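Local coordinates for cellulase (Bacillus sp. BG-CS10, PDB 5E09), which probably hydrolyses internal beta-1,4-glucosidic bonds of cellulose, joining a family 5 glycoside hydrolase barrel to an X2 module and a family 46 carbohydrate-binding module, at residues S232-A236 and G237-F241; Q247-I250 and D251-R255. All blocks are in the same frame, centred on the assembly; numbering follows the deposited sequence.

Contact 1: residues S232-A236 and G237-F241; sequences SVNVA and GYTRF
Gly237 meets Asn234 through a single water: its N donates to the water over 2.8 Å, and the same water donates to Asn234 OD1 at 3.0 Å. The glycine takes positive phi at the third position of a type I' beta turn. Tyr238 follows, and its N reaches Val235 O at 3.3 Å with an N-H...O angle of 171°, the donor lying well above the carbonyl plane. This bond closes the turn, which runs from Val235 to Tyr238 in the loop that leaves helix 229-232 through a Schellman motif, where Asn234 has positive phi. A chi1 of -71° puts Tyr238 CG beside its backbone N and anti to the carbonyl carbon; from there CD1 comes to 4.0 Å from Ala236 CB, and Val235 O lies at the ring edge, near its plane. The Tyr238 hydroxyl is hydrogen-bonded to Glu244, at the start of the next helix. Thr239 sends its methyl back across the loop, CG2 standing 3.6 Å from Asn234 OD1. The Asn234 amide nitrogen turns to Val283 O, while backbone hydrogen bonds join Asn234 and Ala236 to Phe482 and Phe479, respectively, in the range of the C-terminal carbohydrate-binding domain.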
ATOM      1  N   SER A 232       0.792  -0.262   9.285  1.00 26.66           N
ATOM      2  CA  SER A 232       0.154  -0.271   7.980  1.00 37.21           C
ATOM      3  C   SER A 232      -1.370  -0.214   8.071  1.00 33.76           C
ATOM      4  O   SER A 232      -2.019   0.258   7.145  1.00 36.75           O
ATOM      5  CB  SER A 232       0.585  -1.504   7.182  1.00 34.58           C
ATOM      6  OG  SER A 232       0.095  -2.689   7.777  1.00 51.66           O
ATOM      7  N   VAL A 233      -1.945  -0.695   9.173  1.00 33.48           N
ATOM      8  CA  VAL A 233      -3.394  -0.621   9.356  1.00 33.91           C
ATOM      9  C   VAL A 233      -3.782   0.329  10.487  1.00 36.77           C
ATOM     10  O   VAL A 233      -4.963   0.465  10.798  1.00 46.12           O
ATOM     11  CB  VAL A 233      -4.020  -2.014   9.652  1.00 45.15           C
ATOM     12  CG1 VAL A 233      -3.713  -2.999   8.528  1.00 34.61           C
ATOM     13  CG2 VAL A 233      -3.547  -2.545  11.001  1.00 27.50           C
ATOM     14  N   ASN A 234      -2.786   0.973  11.092  1.00 31.92           N
ATOM     15  CA  ASN A 234      -3.000   1.941  12.172  1.00 39.70           C
ATOM     16  C   ASN A 234      -3.748   1.319  13.347  1.00 43.07           C
ATOM     17  O   ASN A 234      -4.926   1.605  13.574  1.00 37.02           O
ATOM     18  CB  ASN A 234      -3.755   3.180  11.668  1.00 30.73           C
ATOM     19  CG  ASN A 234      -3.745   4.338  12.681  1.00 39.89           C
ATOM     20  OD1 ASN A 234      -3.418   4.158  13.856  1.00 37.22           O
ATOM     21  ND2 ASN A 234      -4.128   5.522  12.227  1.00 35.81           N
ATOM     22  N   VAL A 235      -3.039   0.477  14.092  1.00 39.16           N
ATOM     23  CA  VAL A 235      -3.586  -0.171  15.275  1.00 38.96           C
ATOM     24  C   VAL A 235      -2.477  -0.279  16.319  1.00 37.37           C
ATOM     25  O   VAL A 235      -1.298  -0.133  15.982  1.00 45.65           O
ATOM     26  CB  VAL A 235      -4.152  -1.572  14.937  1.00 45.44           C
ATOM     27  CG1 VAL A 235      -3.016  -2.558  14.673  1.00 31.44           C
ATOM     28  CG2 VAL A 235      -5.079  -2.071  16.044  1.00 38.97           C
ATOM     29  N   ALA A 236      -2.859  -0.506  17.575  1.00 40.65           N
ATOM     30  CA  ALA A 236      -1.925  -0.684  18.689  1.00 40.08           C
ATOM     31  C   ALA A 236      -1.049   0.541  18.941  1.00 42.54           C
ATOM     32  O   ALA A 236      -0.037   0.449  19.635  1.00 41.89           O
ATOM     33  CB  ALA A 236      -1.053  -1.902  18.463  1.00 34.22           C
ATOM     34  N   GLY A 237      -1.439   1.684  18.385  1.00 40.18           N
ATOM     35  CA  GLY A 237      -0.758   2.932  18.676  1.00 35.09           C
ATOM     36  C   GLY A 237       0.379   3.269  17.737  1.00 35.52           C
ATOM     37  O   GLY A 237       1.121   4.223  17.978  1.00 41.46           O
ATOM     38  N   TYR A 238       0.520   2.494  16.665  1.00 42.74           N
ATOM     39  CA  TYR A 238       1.544   2.759  15.657  1.00 31.09           C
ATOM     40  C   TYR A 238       1.041   3.777  14.633  1.00 38.01           C
ATOM     41  O   TYR A 238       0.813   3.453  13.465  1.00 38.86           O
ATOM     42  CB  TYR A 238       1.969   1.456  14.978  1.00 33.78           C
ATOM     43  CG  TYR A 238       2.782   0.573  15.900  1.00 48.48           C
ATOM     44  CD1 TYR A 238       2.173  -0.155  16.922  1.00 46.60           C
ATOM     45  CD2 TYR A 238       4.161   0.487  15.769  1.00 37.10           C
ATOM     46  CE1 TYR A 238       2.916  -0.947  17.775  1.00 44.96           C
ATOM     47  CE2 TYR A 238       4.911  -0.301  16.617  1.00 45.21           C
ATOM     48  CZ  TYR A 238       4.287  -1.015  17.616  1.00 45.27           C
ATOM     49  OH  TYR A 238       5.035  -1.799  18.456  1.00 53.04           O
ATOM     50  N   THR A 239       0.862   5.011  15.094  1.00 38.19           N
ATOM     51  CA  THR A 239       0.342   6.088  14.265  1.00 39.78           C
ATOM     52  C   THR A 239       1.453   6.748  13.450  1.00 33.26           C
ATOM     53  O   THR A 239       1.187   7.352  12.415  1.00 38.97           O
ATOM     54  CB  THR A 239      -0.361   7.165  15.122  1.00 37.16           C
ATOM     55  OG1 THR A 239       0.501   7.545  16.196  1.00 38.00           O
ATOM     56  CG2 THR A 239      -1.653   6.632  15.713  1.00 36.78           C
ATOM     57  N   ARG A 240       2.695   6.635  13.918  1.00 32.24           N
ATOM     58  CA  ARG A 240       3.823   7.266  13.242  1.00 35.19           C
ATOM     59  C   ARG A 240       4.798   6.265  12.648  1.00 43.11           C
ATOM     60  O   ARG A 240       4.934   5.135  13.117  1.00 44.42           O
ATOM     61  CB  ARG A 240       4.588   8.203  14.187  1.00 41.38           C
ATOM     62  CG  ARG A 240       3.721   9.158  14.977  1.00 46.17           C
ATOM     63  CD  ARG A 240       4.543  10.072  15.876  1.00 48.73           C
ATOM     64  NE  ARG A 240       3.763  11.241  16.275  1.00 74.91           N
ATOM     65  CZ  ARG A 240       3.944  11.924  17.402  1.00 82.79           C
ATOM     66  NH1 ARG A 240       4.886  11.563  18.265  1.00 83.27           N
ATOM     67  NH2 ARG A 240       3.171  12.970  17.675  1.00 72.04           N
ATOM     68  N   PHE A 241       5.468   6.709  11.592  1.00 43.25           N
ATOM     69  CA  PHE A 241       6.510   5.934  10.943  1.00 55.04           C
ATOM     70  C   PHE A 241       7.767   5.945  11.797  1.00 44.87           C
ATOM     71  O   PHE A 241       8.638   6.785  11.605  1.00 50.67           O
ATOM     72  CB  PHE A 241       6.797   6.499   9.552  1.00 35.85           C
ATOM     73  CG  PHE A 241       7.888   5.776   8.820  1.00 44.83           C
ATOM     74  CD1 PHE A 241       7.710   4.466   8.410  1.00 48.54           C
ATOM     75  CD2 PHE A 241       9.092   6.405   8.534  1.00 45.37           C
ATOM     76  CE1 PHE A 241       8.710   3.787   7.734  1.00 53.50           C
ATOM     77  CE2 PHE A 241      10.097   5.735   7.856  1.00 46.66           C
ATOM     78  CZ  PHE A 241       9.904   4.422   7.455  1.00 48.78           C
TER
HETATM   79  O   HOH W   1      -3.117   3.171  16.717  1.00 47.47           O

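Contact 2: residues Q247-I250 and D251-R255; sequences QDII and DTFNR
This is a local contact between successive turns of helix 243-261, which follows the sixth strand of the parallel eight-stranded (beta/alpha)8 barrel and precedes the seventh in the chain. Regular i to i+4 backbone bonds define it: Asp251 N to Gln247 O at 2.9 Å is followed by the equivalent bonds of Thr252, Phe253 and Asn254. Two side-chain hydrogen bonds add to this ladder. Gln247 bends at chi2 (58°), which brings NE2 to 2.8 Å from Asp251 OD1. The carboxylate oxygen lies close to the amide plane, but the amide nitrogen meets it from above the carboxylate plane, and the two planes are 51° apart. Thr252 OG1, anti to its own carbonyl carbon (chi1 -61°), donates to Asp248 O at 2.6 Å. That oxygen therefore takes two bonds from one residue, with Thr252 N and OG1 arriving from opposite faces of its carbonyl plane. The threonine methyl, CG2, sits 4.1 Å above the Phe253 ring plane, over its centre. At the ring's margin Phe253 CD2 approaches Ile249 CG2 at 4.2 Å, and Ile249 O lies near the ring plane. On another side of the helix Ile250 and Asn254 run side by side, with Ile250 CG2 3.4 Å from Asn254 ND2; Asn254 OD1 accepts from Arg303. On barrel strand 219-225, Tyr225 OH is hydrogen-bonded to Asp248 OD2, and the Tyr225 ring meets Phe253 edge-to-face. Ile249 and Phe253 also pack on helix 286-302, the next helix round the barrel, whereas Arg255 reaches helix 201-214.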
ATOM      1  N   GLN A 247      12.872  -0.666  10.780  1.00 44.66           N
ATOM      2  CA  GLN A 247      13.695  -1.844  11.003  1.00 40.67           C
ATOM      3  C   GLN A 247      13.114  -3.049  10.287  1.00 53.54           C
ATOM      4  O   GLN A 247      13.859  -3.892   9.785  1.00 46.50           O
ATOM      5  CB  GLN A 247      13.837  -2.138  12.494  1.00 39.90           C
ATOM      6  CG  GLN A 247      14.974  -3.096  12.814  1.00 41.05           C
ATOM      7  CD  GLN A 247      16.314  -2.586  12.313  1.00 56.11           C
ATOM      8  OE1 GLN A 247      16.675  -1.432  12.545  1.00 58.28           O
ATOM      9  NE2 GLN A 247      17.056  -3.441  11.615  1.00 51.56           N
ATOM     10  N   ASP A 248      11.783  -3.124  10.239  1.00 47.03           N
ATOM     11  CA  ASP A 248      11.116  -4.201   9.516  1.00 39.09           C
ATOM     12  C   ASP A 248      11.449  -4.131   8.031  1.00 40.31           C
ATOM     13  O   ASP A 248      11.714  -5.160   7.388  1.00 44.21           O
ATOM     14  CB  ASP A 248       9.607  -4.144   9.718  1.00 38.18           C
ATOM     15  CG  ASP A 248       8.913  -5.377   9.187  1.00 49.82           C
ATOM     16  OD1 ASP A 248       9.014  -6.436   9.845  1.00 49.83           O
ATOM     17  OD2 ASP A 248       8.279  -5.291   8.109  1.00 46.72           O
ATOM     18  N   ILE A 249      11.444  -2.919   7.483  1.00 41.78           N
ATOM     19  CA  ILE A 249      11.888  -2.752   6.094  1.00 49.86           C
ATOM     20  C   ILE A 249      13.341  -3.227   5.884  1.00 48.66           C
ATOM     21  O   ILE A 249      13.643  -4.042   4.978  1.00 41.29           O
ATOM     22  CB  ILE A 249      11.762  -1.286   5.653  1.00 43.72           C
ATOM     23  CG1 ILE A 249      10.282  -0.888   5.599  1.00 47.55           C
ATOM     24  CG2 ILE A 249      12.450  -1.068   4.312  1.00 42.00           C
ATOM     25  CD1 ILE A 249      10.043   0.592   5.432  1.00 35.07           C
ATOM     26  N   ILE A 250      14.230  -2.726   6.736  1.00 48.56           N
ATOM     27  CA  ILE A 250      15.653  -3.036   6.628  1.00 45.82           C
ATOM     28  C   ILE A 250      15.927  -4.538   6.712  1.00 48.44           C
ATOM     29  O   ILE A 250      16.609  -5.088   5.851  1.00 46.46           O
ATOM     30  CB  ILE A 250      16.462  -2.299   7.713  1.00 59.25           C
ATOM     31  CG1 ILE A 250      16.554  -0.811   7.373  1.00 50.33           C
ATOM     32  CG2 ILE A 250      17.859  -2.889   7.845  1.00 48.00           C
ATOM     33  CD1 ILE A 250      17.344  -0.013   8.370  1.00 51.62           C
ATOM     34  N   ASP A 251      15.387  -5.193   7.736  1.00 40.76           N
ATOM     35  CA  ASP A 251      15.569  -6.632   7.911  1.00 43.19           C
ATOM     36  C   ASP A 251      14.999  -7.414   6.728  1.00 52.55           C
ATOM     37  O   ASP A 251      15.692  -8.265   6.125  1.00 57.44           O
ATOM     38  CB  ASP A 251      14.910  -7.109   9.213  1.00 49.71           C
ATOM     39  CG  ASP A 251      15.543  -6.492  10.456  1.00 67.26           C
ATOM     40  OD1 ASP A 251      16.661  -5.941  10.355  1.00 67.36           O
ATOM     41  OD2 ASP A 251      14.927  -6.568  11.541  1.00 64.25           O
ATOM     42  N   THR A 252      13.741  -7.115   6.394  1.00 40.07           N
ATOM     43  CA  THR A 252      13.064  -7.820   5.310  1.00 48.28           C
ATOM     44  C   THR A 252      13.903  -7.822   4.042  1.00 37.72           C
ATOM     45  O   THR A 252      14.232  -8.884   3.481  1.00 47.97           O
ATOM     46  CB  THR A 252      11.690  -7.202   4.990  1.00 45.98           C
ATOM     47  OG1 THR A 252      10.843  -7.281   6.145  1.00 44.49           O
ATOM     48  CG2 THR A 252      11.036  -7.937   3.830  1.00 38.16           C
ATOM     49  N   PHE A 253      14.285  -6.637   3.590  1.00 43.39           N
ATOM     50  CA  PHE A 253      14.935  -6.595   2.293  1.00 40.04           C
ATOM     51  C   PHE A 253      16.429  -6.896   2.377  1.00 38.92           C
ATOM     52  O   PHE A 253      17.055  -7.211   1.370  1.00 53.27           O
ATOM     53  CB  PHE A 253      14.628  -5.265   1.621  1.00 36.73           C
ATOM     54  CG  PHE A 253      13.193  -5.171   1.174  1.00 36.60           C
ATOM     55  CD1 PHE A 253      12.764  -5.874   0.061  1.00 29.73           C
ATOM     56  CD2 PHE A 253      12.264  -4.455   1.907  1.00 33.23           C
ATOM     57  CE1 PHE A 253      11.443  -5.831  -0.345  1.00 42.58           C
ATOM     58  CE2 PHE A 253      10.938  -4.401   1.509  1.00 51.82           C
ATOM     59  CZ  PHE A 253      10.524  -5.091   0.378  1.00 41.02           C
ATOM     60  N   ASN A 254      16.985  -6.868   3.582  1.00 47.10           N
ATOM     61  CA  ASN A 254      18.321  -7.418   3.778  1.00 51.43           C
ATOM     62  C   ASN A 254      18.332  -8.903   3.475  1.00 48.79           C
ATOM     63  O   ASN A 254      19.187  -9.378   2.730  1.00 52.16           O
ATOM     64  CB  ASN A 254      18.835  -7.184   5.200  1.00 51.11           C
ATOM     65  CG  ASN A 254      19.535  -5.850   5.354  1.00 46.30           C
ATOM     66  OD1 ASN A 254      19.846  -5.180   4.368  1.00 51.04           O
ATOM     67  ND2 ASN A 254      19.791  -5.458   6.597  1.00 47.40           N
ATOM     68  N   ARG A 255      17.386  -9.655   4.031  1.00 46.63           N
ATOM     69  CA  ARG A 255      17.436 -11.083   3.749  1.00 44.50           C
ATOM     70  C   ARG A 255      16.982 -11.389   2.316  1.00 46.62           C
ATOM     71  O   ARG A 255      17.473 -12.350   1.704  1.00 47.06           O
ATOM     72  CB  ARG A 255      16.627 -11.887   4.772  1.00 51.67           C
ATOM     73  CG  ARG A 255      15.177 -11.546   4.889  1.00 65.28           C
ATOM     74  CD  ARG A 255      14.491 -12.493   5.858  1.00 57.11           C
ATOM     75  NE  ARG A 255      13.102 -12.107   6.056  1.00 52.52           N
ATOM     76  CZ  ARG A 255      12.699 -11.241   6.977  1.00 48.09           C
ATOM     77  NH1 ARG A 255      13.581 -10.685   7.794  1.00 44.25           N
ATOM     78  NH2 ARG A 255      11.412 -10.937   7.082  1.00 58.70           N
TER

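Contacts 1 and 2 follow in series along the chain, with centres about 18 Å apart: the loop segment 232-241 leads into helix 243-261, which carries 247-255. They meet directly where Phe241 CE1 packs 4.2 Å from Ile249 CD1. Phe295 of helix 286-302 unites them further, touching Phe241 edge-to-face and also packing on Ile249. Both lie within the family 5 catalytic range; they share helix 286-302 but differ in their other neighbours. Contact 1 borders the C-terminal carbohydrate-binding domain, where Trp476 touches Ala236, while contact 2 packs against barrel strand 219-225 and helix 201-214. The carbohydrate-binding domain thus rests against the loop that leads into the helix of contact 2.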